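Local atomic coordinates of BtGH115A (Bacteroides thetaiotaomicron, PDB entry 5BY3), a protein that releases alpha-linked 4-O-methylglucuronic acid from decorated arabinogalactans by hydrolysis, as a glycoside hydrolase of family GH115. Residues Glu190-Glu201 with Thr225-Tyr235; Lys385-Ser395 with Gly425-Gly435. All coordinates share one frame; numbering follows the deposited sequence.

Contact 1: residues Glu190-Glu201 with Thr225-Tyr235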
loop_
_atom_site.group_PDB
_atom_site.type_symbol
_atom_site.label_atom_id
_atom_site.label_comp_id
_atom_site.label_asym_id
_atom_site.label_seq_id
_atom_site.Cartn_x
_atom_site.Cartn_y
_atom_site.Cartn_z
ATOM N N GLU A 190 13.994 -18.124 -10.163
ATOM C CA GLU A 190 12.823 -18.872 -9.787
ATOM C C GLU A 190 12.350 -18.603 -8.342
ATOM O O GLU A 190 13.121 -18.733 -7.394
ATOM C CB GLU A 190 13.012 -20.359 -10.075
ATOM C CG GLU A 190 11.686 -21.104 -10.159
ATOM C CD GLU A 190 11.843 -22.578 -10.483
ATOM O OE1 GLU A 190 12.665 -23.247 -9.832
ATOM O OE2 GLU A 190 11.125 -23.058 -11.390
ATOM N N ILE A 191 11.074 -18.206 -8.243
ATOM C CA ILE A 191 10.339 -17.960 -7.007
ATOM C C ILE A 191 9.257 -18.990 -7.141
ATOM O O ILE A 191 8.284 -18.788 -7.875
ATOM C CB ILE A 191 9.713 -16.530 -6.981
ATOM C CG1 ILE A 191 10.789 -15.469 -7.272
ATOM C CG2 ILE A 191 8.851 -16.275 -5.715
ATOM C CD1 ILE A 191 10.258 -14.031 -7.254
ATOM N N GLY A 192 9.451 -20.116 -6.474
ATOM C CA GLY A 192 8.771 -21.326 -6.847
ATOM C C GLY A 192 7.498 -21.575 -6.082
ATOM O O GLY A 192 6.975 -20.667 -5.431
ATOM N N PRO A 193 6.989 -22.822 -6.156
ATOM C CA PRO A 193 5.737 -23.140 -5.475
ATOM C C PRO A 193 5.787 -22.903 -3.964
ATOM O O PRO A 193 4.831 -22.349 -3.407
ATOM C CB PRO A 193 5.491 -24.639 -5.821
ATOM C CG PRO A 193 6.819 -25.167 -6.324
ATOM C CD PRO A 193 7.517 -23.970 -6.936
ATOM N N ARG A 194 6.862 -23.328 -3.311
ATOM C CA ARG A 194 6.967 -23.232 -1.841
ATOM C C ARG A 194 6.933 -21.764 -1.365
ATOM O O ARG A 194 6.181 -21.416 -0.457
ATOM C CB ARG A 194 8.176 -24.041 -1.298
ATOM C CG ARG A 194 7.830 -25.278 -0.458
ATOM C CD ARG A 194 7.490 -26.512 -1.275
ATOM N NE ARG A 194 6.110 -26.490 -1.782
ATOM C CZ ARG A 194 5.674 -27.118 -2.882
ATOM N NH1 ARG A 194 6.508 -27.844 -3.630
ATOM N NH2 ARG A 194 4.395 -27.004 -3.255
ATOM N N THR A 195 7.673 -20.883 -2.029
ATOM C CA THR A 195 7.554 -19.444 -1.749
ATOM C C THR A 195 6.107 -18.912 -1.923
ATOM O O THR A 195 5.590 -18.193 -1.050
ATOM C CB THR A 195 8.544 -18.658 -2.582
ATOM O OG1 THR A 195 9.836 -19.275 -2.448
ATOM C CG2 THR A 195 8.587 -17.196 -2.147
ATOM N N ASN A 196 5.439 -19.309 -3.001
ATOM C CA ASN A 196 4.071 -18.849 -3.255
ATOM C C ASN A 196 3.037 -19.327 -2.222
ATOM O O ASN A 196 2.195 -18.535 -1.776
ATOM C CB ASN A 196 3.657 -19.113 -4.710
ATOM C CG ASN A 196 4.247 -18.088 -5.667
ATOM O OD1 ASN A 196 3.733 -16.964 -5.792
ATOM N ND2 ASN A 196 5.359 -18.445 -6.318
ATOM N N GLU A 197 3.142 -20.589 -1.789
ATOM C CA GLU A 197 2.321 -21.063 -0.679
ATOM C C GLU A 197 2.471 -20.176 0.569
ATOM O O GLU A 197 1.471 -19.871 1.240
ATOM C CB GLU A 197 2.608 -22.525 -0.374
ATOM C CG GLU A 197 2.244 -23.449 -1.530
ATOM C CD GLU A 197 2.712 -24.885 -1.327
ATOM O OE1 GLU A 197 3.885 -25.085 -0.906
ATOM O OE2 GLU A 197 1.911 -25.807 -1.617
ATOM N N ARG A 198 3.710 -19.753 0.862
ATOM C CA ARG A 198 3.969 -18.805 1.934
ATOM C C ARG A 198 3.281 -17.441 1.746
ATOM O O ARG A 198 2.680 -16.937 2.694
ATOM C CB ARG A 198 5.469 -18.607 2.166
ATOM C CG ARG A 198 6.118 -19.715 2.988
ATOM C CD ARG A 198 5.521 -19.923 4.379
ATOM N NE ARG A 198 6.274 -20.982 5.048
ATOM C CZ ARG A 198 6.037 -21.515 6.251
ATOM N NH1 ARG A 198 5.016 -21.141 7.038
ATOM N NH2 ARG A 198 6.866 -22.467 6.663
ATOM N N ILE A 199 3.374 -16.868 0.540
ATOM C CA ILE A 199 2.665 -15.642 0.196
ATOM C C ILE A 199 1.153 -15.807 0.316
ATOM O O ILE A 199 0.467 -14.948 0.916
ATOM C CB ILE A 199 3.054 -15.127 -1.200
ATOM C CG1 ILE A 199 4.585 -14.927 -1.253
ATOM C CG2 ILE A 199 2.310 -13.830 -1.496
ATOM C CD1 ILE A 199 5.143 -14.561 -2.624
ATOM N N PHE A 200 0.640 -16.931 -0.186
ATOM C CA PHE A 200 -0.789 -17.177 -0.110
ATOM C C PHE A 200 -1.319 -17.377 1.308
ATOM O O PHE A 200 -2.443 -16.901 1.614
ATOM C CB PHE A 200 -1.244 -18.291 -1.043
ATOM C CG PHE A 200 -0.773 -18.160 -2.478
ATOM C CD1 PHE A 200 -0.579 -16.927 -3.083
ATOM C CD2 PHE A 200 -0.550 -19.310 -3.241
ATOM C CE1 PHE A 200 -0.156 -16.848 -4.401
ATOM C CE2 PHE A 200 -0.108 -19.234 -4.566
ATOM C CZ PHE A 200 0.075 -18.002 -5.145
ATOM N N GLU A 201 -0.527 -18.008 2.191
ATOM C CA GLU A 201 -0.862 -17.994 3.640
ATOM C C GLU A 201 -1.036 -16.569 4.162
ATOM O O GLU A 201 -1.938 -16.268 4.947
ATOM C CB GLU A 201 0.269 -18.558 4.496
ATOM C CG GLU A 201 0.422 -20.049 4.538
ATOM C CD GLU A 201 1.633 -20.482 5.355
ATOM O OE1 GLU A 201 2.230 -19.686 6.126
ATOM O OE2 GLU A 201 1.990 -21.650 5.214
ATOM N N THR A 225 6.279 -21.483 -14.333
ATOM C CA THR A 225 6.974 -22.058 -13.181
ATOM C C THR A 225 6.155 -23.247 -12.763
ATOM O O THR A 225 4.959 -23.129 -12.528
ATOM C CB THR A 225 7.120 -21.064 -11.999
ATOM O OG1 THR A 225 7.714 -19.837 -12.454
ATOM C CG2 THR A 225 7.964 -21.661 -10.850
ATOM N N LYS A 226 6.803 -24.397 -12.671
ATOM C CA LYS A 226 6.120 -25.615 -12.302
ATOM C C LYS A 226 5.679 -25.575 -10.815
ATOM O O LYS A 226 6.493 -25.362 -9.911
ATOM C CB LYS A 226 7.017 -26.819 -12.659
ATOM C CG LYS A 226 6.574 -28.181 -12.147
ATOM C CD LYS A 226 5.563 -28.835 -13.071
ATOM C CE LYS A 226 5.556 -30.344 -12.855
ATOM N NZ LYS A 226 4.159 -30.842 -12.935
ATOM N N GLY A 227 4.384 -25.767 -10.600
ATOM C CA GLY A 227 3.786 -25.810 -9.269
ATOM C C GLY A 227 2.897 -24.617 -8.963
ATOM O O GLY A 227 1.846 -24.749 -8.309
ATOM N N ASN A 228 3.308 -23.465 -9.484
ATOM C CA ASN A 228 2.773 -22.165 -9.092
ATOM C C ASN A 228 1.282 -22.045 -9.318
ATOM O O ASN A 228 0.535 -21.679 -8.390
ATOM C CB ASN A 228 3.538 -21.043 -9.795
ATOM C CG ASN A 228 4.859 -20.700 -9.120
ATOM O OD1 ASN A 228 5.488 -19.693 -9.469
ATOM N ND2 ASN A 228 5.283 -21.511 -8.141
ATOM N N ARG A 229 0.859 -22.396 -10.531
ATOM C CA ARG A 229 -0.536 -22.365 -10.937
ATOM C C ARG A 229 -1.408 -23.260 -10.020
ATOM O O ARG A 229 -2.454 -22.810 -9.482
ATOM C CB ARG A 229 -0.612 -22.773 -12.405
ATOM C CG ARG A 229 -1.981 -22.694 -13.052
ATOM C CD ARG A 229 -1.969 -23.292 -14.455
ATOM N NE ARG A 229 -1.460 -24.663 -14.476
ATOM C CZ ARG A 229 -2.171 -25.748 -14.164
ATOM N NH1 ARG A 229 -3.448 -25.638 -13.806
ATOM N NH2 ARG A 229 -1.598 -26.954 -14.207
ATOM N N GLU A 230 -0.937 -24.486 -9.786
ATOM C CA GLU A 230 -1.604 -25.454 -8.879
ATOM C C GLU A 230 -1.621 -25.010 -7.395
ATOM O O GLU A 230 -2.622 -25.240 -6.683
ATOM C CB GLU A 230 -0.997 -26.855 -9.044
ATOM C CG GLU A 230 -1.106 -27.430 -10.473
ATOM C CD GLU A 230 0.194 -27.340 -11.306
ATOM O OE1 GLU A 230 0.861 -26.261 -11.391
ATOM O OE2 GLU A 230 0.551 -28.386 -11.905
ATOM N N ALA A 231 -0.540 -24.346 -6.951
ATOM C CA ALA A 231 -0.473 -23.746 -5.598
ATOM C C ALA A 231 -1.553 -22.675 -5.406
ATOM O O ALA A 231 -2.219 -22.604 -4.368
ATOM C CB ALA A 231 0.916 -23.169 -5.334
ATOM N N ALA A 232 -1.727 -21.849 -6.423
ATOM C CA ALA A 232 -2.757 -20.824 -6.420
ATOM C C ALA A 232 -4.169 -21.426 -6.359
ATOM O O ALA A 232 -5.073 -20.847 -5.729
ATOM C CB ALA A 232 -2.596 -19.943 -7.649
ATOM N N LYS A 233 -4.351 -22.577 -7.010
ATOM C CA LYS A 233 -5.618 -23.296 -6.948
ATOM C C LYS A 233 -5.855 -23.862 -5.537
ATOM O O LYS A 233 -6.973 -23.816 -5.026
ATOM C CB LYS A 233 -5.665 -24.401 -8.020
ATOM C CG LYS A 233 -7.051 -24.933 -8.384
ATOM C CD LYS A 233 -6.929 -26.328 -8.988
ATOM C CE LYS A 233 -8.137 -26.687 -9.837
ATOM N NZ LYS A 233 -7.991 -26.234 -11.256
ATOM N N LYS A 234 -4.792 -24.372 -4.914
ATOM C CA LYS A 234 -4.854 -24.946 -3.559
ATOM C C LYS A 234 -5.287 -23.892 -2.532
ATOM O O LYS A 234 -6.130 -24.183 -1.662
ATOM C CB LYS A 234 -3.497 -25.568 -3.183
ATOM C CG LYS A 234 -3.558 -26.585 -2.052
ATOM C CD LYS A 234 -2.322 -26.544 -1.149
ATOM C CE LYS A 234 -2.398 -27.587 -0.032
ATOM N NZ LYS A 234 -3.580 -27.446 0.872
ATOM N N TYR A 235 -4.753 -22.668 -2.693
ATOM C CA TYR A 235 -4.979 -21.524 -1.794
ATOM C C TYR A 235 -6.121 -20.595 -2.206
ATOM O O TYR A 235 -6.477 -19.691 -1.450
ATOM C CB TYR A 235 -3.674 -20.723 -1.580
ATOM C CG TYR A 235 -2.701 -21.399 -0.647
ATOM C CD1 TYR A 235 -1.981 -22.552 -1.044
ATOM C CD2 TYR A 235 -2.495 -20.910 0.633
ATOM C CE1 TYR A 235 -1.132 -23.190 -0.177
ATOM C CE2 TYR A 235 -1.617 -21.531 1.491
ATOM C CZ TYR A 235 -0.941 -22.670 1.096
ATOM O OH TYR A 235 -0.076 -23.304 1.991
HETATM O O HOH W 1 9.302 -17.776 -10.717
#

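Contact 2: residues Lys385-Ser395 with Gly425-Gly435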
loop_
_atom_site.group_PDB
_atom_site.type_symbol
_atom_site.label_atom_id
_atom_site.label_comp_id
_atom_site.label_asym_id
_atom_site.label_seq_id
_atom_site.Cartn_x
_atom_site.Cartn_y
_atom_site.Cartn_z
ATOM N N LYS A 385 -21.751 -1.643 -14.348
ATOM C CA LYS A 385 -21.957 -2.950 -13.745
ATOM C C LYS A 385 -20.627 -3.590 -13.272
ATOM O O LYS A 385 -20.611 -4.303 -12.277
ATOM C CB LYS A 385 -22.736 -3.857 -14.734
ATOM C CG LYS A 385 -22.874 -5.337 -14.378
ATOM C CD LYS A 385 -22.920 -6.200 -15.649
ATOM C CE LYS A 385 -22.948 -7.721 -15.381
ATOM N NZ LYS A 385 -23.731 -8.476 -16.414
ATOM N N GLY A 386 -19.529 -3.318 -13.976
ATOM C CA GLY A 386 -18.200 -3.841 -13.621
ATOM C C GLY A 386 -17.478 -3.207 -12.417
ATOM O O GLY A 386 -16.397 -3.691 -11.995
ATOM N N GLY A 387 -18.087 -2.158 -11.861
ATOM C CA GLY A 387 -17.566 -1.369 -10.740
ATOM C C GLY A 387 -16.242 -0.650 -11.015
ATOM O O GLY A 387 -15.748 -0.619 -12.138
ATOM N N ASN A 388 -15.639 -0.099 -9.968
ATOM C CA ASN A 388 -14.360 0.592 -10.103
ATOM C C ASN A 388 -13.324 0.107 -9.110
ATOM O O ASN A 388 -13.631 -0.045 -7.921
ATOM C CB ASN A 388 -14.557 2.103 -9.995
ATOM C CG ASN A 388 -15.383 2.664 -11.143
ATOM O OD1 ASN A 388 -14.831 3.154 -12.120
ATOM N ND2 ASN A 388 -16.713 2.579 -11.032
ATOM N N GLY A 389 -12.108 -0.118 -9.615
ATOM C CA GLY A 389 -10.970 -0.517 -8.808
ATOM C C GLY A 389 -9.888 0.551 -8.648
ATOM O O GLY A 389 -9.975 1.649 -9.225
ATOM N N VAL A 390 -8.868 0.225 -7.848
ATOM C CA VAL A 390 -7.679 1.070 -7.677
ATOM C C VAL A 390 -6.413 0.235 -7.472
ATOM O O VAL A 390 -6.435 -0.787 -6.755
ATOM C CB VAL A 390 -7.853 2.179 -6.584
ATOM C CG1 VAL A 390 -7.928 1.615 -5.165
ATOM C CG2 VAL A 390 -6.775 3.252 -6.704
ATOM N N TYR A 391 -5.356 0.674 -8.161
ATOM C CA TYR A 391 -4.023 0.164 -8.071
ATOM C C TYR A 391 -3.234 1.272 -7.378
ATOM O O TYR A 391 -3.075 2.363 -7.941
ATOM C CB TYR A 391 -3.468 -0.118 -9.468
ATOM C CG TYR A 391 -1.975 -0.417 -9.545
ATOM C CD1 TYR A 391 -1.322 -1.266 -8.596
ATOM C CD2 TYR A 391 -1.206 0.112 -10.586
ATOM C CE1 TYR A 391 0.057 -1.541 -8.695
ATOM C CE2 TYR A 391 0.171 -0.163 -10.685
ATOM C CZ TYR A 391 0.800 -0.972 -9.740
ATOM O OH TYR A 391 2.161 -1.210 -9.862
ATOM N N TYR A 392 -2.769 0.967 -6.152
ATOM C CA TYR A 392 -2.107 1.898 -5.230
ATOM C C TYR A 392 -0.669 1.455 -4.951
ATOM O O TYR A 392 -0.393 0.251 -4.955
ATOM C CB TYR A 392 -2.884 1.957 -3.916
ATOM C CG TYR A 392 -2.658 3.208 -3.049
ATOM C CD1 TYR A 392 -3.394 4.366 -3.253
ATOM C CD2 TYR A 392 -1.735 3.205 -2.001
ATOM C CE1 TYR A 392 -3.206 5.489 -2.455
ATOM C CE2 TYR A 392 -1.548 4.315 -1.198
ATOM C CZ TYR A 392 -2.292 5.454 -1.433
ATOM O OH TYR A 392 -2.127 6.564 -0.650
ATOM N N HIS A 393 0.224 2.419 -4.699
ATOM C CA HIS A 393 1.641 2.146 -4.455
ATOM C C HIS A 393 2.072 2.466 -3.037
ATOM O O HIS A 393 1.870 3.590 -2.586
ATOM C CB HIS A 393 2.538 2.962 -5.402
ATOM C CG HIS A 393 2.597 2.439 -6.799
ATOM N ND1 HIS A 393 1.600 2.675 -7.727
ATOM C CD2 HIS A 393 3.543 1.716 -7.438
ATOM C CE1 HIS A 393 1.929 2.112 -8.876
ATOM N NE2 HIS A 393 3.105 1.525 -8.728
ATOM N N VAL A 394 2.669 1.496 -2.347
ATOM C CA VAL A 394 3.495 1.801 -1.140
ATOM C C VAL A 394 4.988 1.541 -1.412
ATOM O O VAL A 394 5.826 1.649 -0.533
ATOM C CB VAL A 394 3.036 1.083 0.166
ATOM C CG1 VAL A 394 1.647 1.564 0.605
ATOM C CG2 VAL A 394 3.095 -0.426 0.019
ATOM N N SER A 395 5.290 1.237 -2.674
ATOM C CA SER A 395 6.661 1.032 -3.160
ATOM C C SER A 395 6.746 1.406 -4.657
ATOM O O SER A 395 5.786 1.237 -5.395
ATOM C CB SER A 395 7.092 -0.412 -2.899
ATOM O OG SER A 395 8.349 -0.656 -3.478
ATOM N N GLY A 425 -16.815 5.635 -4.542
ATOM C CA GLY A 425 -17.350 4.519 -5.301
ATOM C C GLY A 425 -16.344 3.553 -5.911
ATOM O O GLY A 425 -16.737 2.709 -6.722
ATOM N N ILE A 426 -15.062 3.648 -5.524
ATOM C CA ILE A 426 -14.071 2.619 -5.918
ATOM C C ILE A 426 -14.181 1.458 -4.905
ATOM O O ILE A 426 -13.558 1.502 -3.836
ATOM C CB ILE A 426 -12.637 3.185 -6.016
ATOM C CG1 ILE A 426 -12.596 4.331 -7.026
ATOM C CG2 ILE A 426 -11.635 2.080 -6.342
ATOM C CD1 ILE A 426 -11.278 5.076 -7.183
ATOM N N GLN A 427 -14.985 0.442 -5.238
ATOM C CA GLN A 427 -15.377 -0.598 -4.271
ATOM C C GLN A 427 -15.242 -2.038 -4.774
ATOM O O GLN A 427 -15.572 -3.012 -4.067
ATOM C CB GLN A 427 -16.819 -0.387 -3.811
ATOM C CG GLN A 427 -17.162 0.998 -3.286
ATOM C CD GLN A 427 -18.540 1.068 -2.620
ATOM O OE1 GLN A 427 -19.290 0.084 -2.558
ATOM N NE2 GLN A 427 -18.868 2.237 -2.110
ATOM N N LYS A 428 -14.782 -2.194 -5.996
ATOM C CA LYS A 428 -14.765 -3.518 -6.563
ATOM C C LYS A 428 -13.414 -4.220 -6.285
ATOM O O LYS A 428 -13.374 -5.413 -5.924
ATOM C CB LYS A 428 -15.087 -3.421 -8.072
ATOM C CG LYS A 428 -15.245 -4.734 -8.807
ATOM C CD LYS A 428 -16.555 -5.444 -8.497
ATOM C CE LYS A 428 -16.720 -6.578 -9.501
ATOM N NZ LYS A 428 -18.151 -6.963 -9.690
HETATM N N MSE A 429 -12.323 -3.476 -6.440
HETATM C CA MSE A 429 -11.024 -4.078 -6.576
HETATM C C MSE A 429 -9.953 -3.124 -6.116
HETATM O O MSE A 429 -9.787 -2.026 -6.675
HETATM C CB MSE A 429 -10.843 -4.440 -8.050
HETATM C CG MSE A 429 -9.923 -5.616 -8.330
HETATM SE SE MSE A 429 -9.807 -6.052 -10.260
HETATM C CE MSE A 429 -11.668 -6.715 -10.453
ATOM N N TRP A 430 -9.218 -3.554 -5.086
ATOM C CA TRP A 430 -8.064 -2.816 -4.558
ATOM C C TRP A 430 -6.814 -3.684 -4.647
ATOM O O TRP A 430 -6.804 -4.866 -4.251
ATOM C CB TRP A 430 -8.299 -2.473 -3.107
ATOM C CG TRP A 430 -9.282 -1.390 -2.795
ATOM C CD1 TRP A 430 -10.172 -0.771 -3.642
ATOM C CD2 TRP A 430 -9.496 -0.822 -1.508
ATOM N NE1 TRP A 430 -10.894 0.179 -2.960
ATOM C CE2 TRP A 430 -10.501 0.172 -1.649
ATOM C CE3 TRP A 430 -8.908 -1.032 -0.246
ATOM C CZ2 TRP A 430 -10.947 0.943 -0.573
ATOM C CZ3 TRP A 430 -9.344 -0.267 0.823
ATOM C CH2 TRP A 430 -10.362 0.709 0.658
ATOM N N ILE A 431 -5.765 -3.087 -5.175
ATOM C CA ILE A 431 -4.533 -3.784 -5.435
ATOM C C ILE A 431 -3.390 -2.892 -5.029
ATOM O O ILE A 431 -3.232 -1.727 -5.536
ATOM C CB ILE A 431 -4.347 -4.174 -6.923
ATOM C CG1 ILE A 431 -5.433 -5.139 -7.420
ATOM C CG2 ILE A 431 -2.930 -4.732 -7.136
ATOM C CD1 ILE A 431 -5.432 -6.561 -6.853
ATOM N N LEU A 432 -2.573 -3.457 -4.128
ATOM C CA LEU A 432 -1.443 -2.747 -3.544
ATOM C C LEU A 432 -0.097 -3.186 -4.127
ATOM O O LEU A 432 0.257 -4.376 -4.077
ATOM C CB LEU A 432 -1.475 -2.954 -2.035
ATOM C CG LEU A 432 -0.495 -2.230 -1.095
ATOM C CD1 LEU A 432 -0.559 -0.719 -1.228
ATOM C CD2 LEU A 432 -0.854 -2.665 0.304
ATOM N N ASN A 433 0.667 -2.236 -4.659
ATOM C CA ASN A 433 2.059 -2.513 -4.984
ATOM C C ASN A 433 2.886 -2.524 -3.717
ATOM O O ASN A 433 2.970 -1.486 -3.015
ATOM C CB ASN A 433 2.615 -1.460 -5.919
ATOM C CG ASN A 433 3.979 -1.840 -6.459
ATOM O OD1 ASN A 433 4.755 -2.512 -5.790
ATOM N ND2 ASN A 433 4.261 -1.437 -7.672
ATOM N N VAL A 434 3.484 -3.684 -3.410
ATOM C CA VAL A 434 4.082 -3.892 -2.073
ATOM C C VAL A 434 5.579 -4.145 -2.076
ATOM O O VAL A 434 6.158 -4.495 -1.014
ATOM C CB VAL A 434 3.432 -5.051 -1.287
ATOM C CG1 VAL A 434 1.971 -4.771 -1.028
ATOM C CG2 VAL A 434 3.682 -6.405 -1.963
ATOM N N GLY A 435 6.188 -4.032 -3.260
ATOM C CA GLY A 435 7.616 -4.284 -3.410
ATOM C C GLY A 435 7.902 -5.733 -3.039
ATOM O O GLY A 435 7.308 -6.661 -3.632
HETATM O O HOH W 2 7.510 -1.834 -5.727
#

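Contact 1: residues Glu190-Glu201 with Thr225-Tyr235
Tyr-235 lies across the helix of Glu-197, Phe-200 and Glu-201, and nearly every atom of its side chain meets one of them. Its CB rests 3.5 Å from Phe-200 CB. CG and CD2 keep to the same methylene, with CD2 at 3.4 Å from Phe-200 CB, while CD1 faces Phe-200 CD2. Farther out the ring divides its contacts: CE1 reaches Glu-197 CG at 3.6 Å, while CE2 approaches Glu-197 O at 3.5 Å and also nears Glu-201 N. CZ lies by Glu-197 O and CB, the tip OH ends near that CB, and Glu-197 CA stands over one ring face. With CG of Tyr-235 anti to the carbonyl carbon (chi1 -76°), its ring leans over this helix turn, the planes of the Tyr-235 and Phe-200 rings 53° apart. Phe-200 in turn extends CE2 to 3.6 Å from Ala-232 N and touches the methyls of Ala-231 and Ala-232. Replacing Tyr-235 with an alanine would probably leave the Phe-200 methylene and the Glu-197 backbone without their cover, opening a gap between the helices. At the other end, the Asn-228 amide packs over the Gly-192/Pro-193 peptide without a hydrogen bond to it. Asn-196 ND2 bonds back to Gly-192 O at 2.9 Å, from above the carbonyl plane, and the Asn-196 backbone N binds that same oxygen. Water 1 links Ile-191 N to Thr-225 OG1, a hydroxyl also bonded to Pro-221 O. Gly-192 and Gly-227 occupy the N-cap positions of the two helices, whose axes run 26° from parallel and come within 9.0 Å. Helix 38-55 borders the far end through Thr-42 on Tyr-235 and Arg-49 in a salt bridge with Glu-201, helix 174-182 flanks Ile-191 and Thr-195, and Tyr-211 of strand 210-212 receives Asn-196 and Ile-199.

Contact 2: residues Lys385-Ser395 with Gly425-Gly435
Asn-433 OD1 takes two donors, Gly-435 N at 3.3 Å, closing an Asx turn, and water 2, which also accepts from Ser-395 OG and so ties the loop after strand 388-393 to the end of the other segment. The other branch of the amide, ND2, donates to Tyr-391 OH at 3.0 Å; the bond is bent (137° at the hydrogen), and the hydroxyl oxygen lies off the amide plane. Asn-433 reaches it with CG anti to its backbone N (chi1 -170°), side by side with the tyrosine, the planes 16° apart. On the opposite face, Val-390 CG1 sits over the five-membered ring of Trp-430, 4.0 Å from its centroid, a CH-pi contact. Trp-430 NE1 bonds to Ile-426 O, which helps to fix the indole. Between these faces run the backbone bonds of a parallel strand pair, among them Tyr-392 N to Ile-431 O at 2.8 Å and Asn-433 N to Tyr-392 O at 2.7 Å. Met-418 of helix 411-423 covers Val-390, Tyr-392 and Trp-430. Strand 388-393, that helix and strand 429-433 thus form a beta-alpha-beta unit, the building block of the eight-stranded TIM barrel expected of this family.

How the contacts relate
Contact 2 joins neighbouring strands of the eight-stranded parallel sheet, whereas contact 1 pairs two helices outside it; their centres are 23 Å apart and their nearest atoms about 8 Å, without touching. Strand 210-212 mediates between them: Tyr-211 packs against Asn-196 and Ile-199 of contact 1, and the ring of Trp-212 meets that of Tyr-391 in contact 2. In the sheet, strand 162-166 separates strand 210-212 from strand 429-433. The nickel ion, at a site that includes Leu-404 and Asp-436, lies much nearer contact 2, about 5 Å from the Ser-395 side chain against about 12 Å from that of Ile-191 in contact 1.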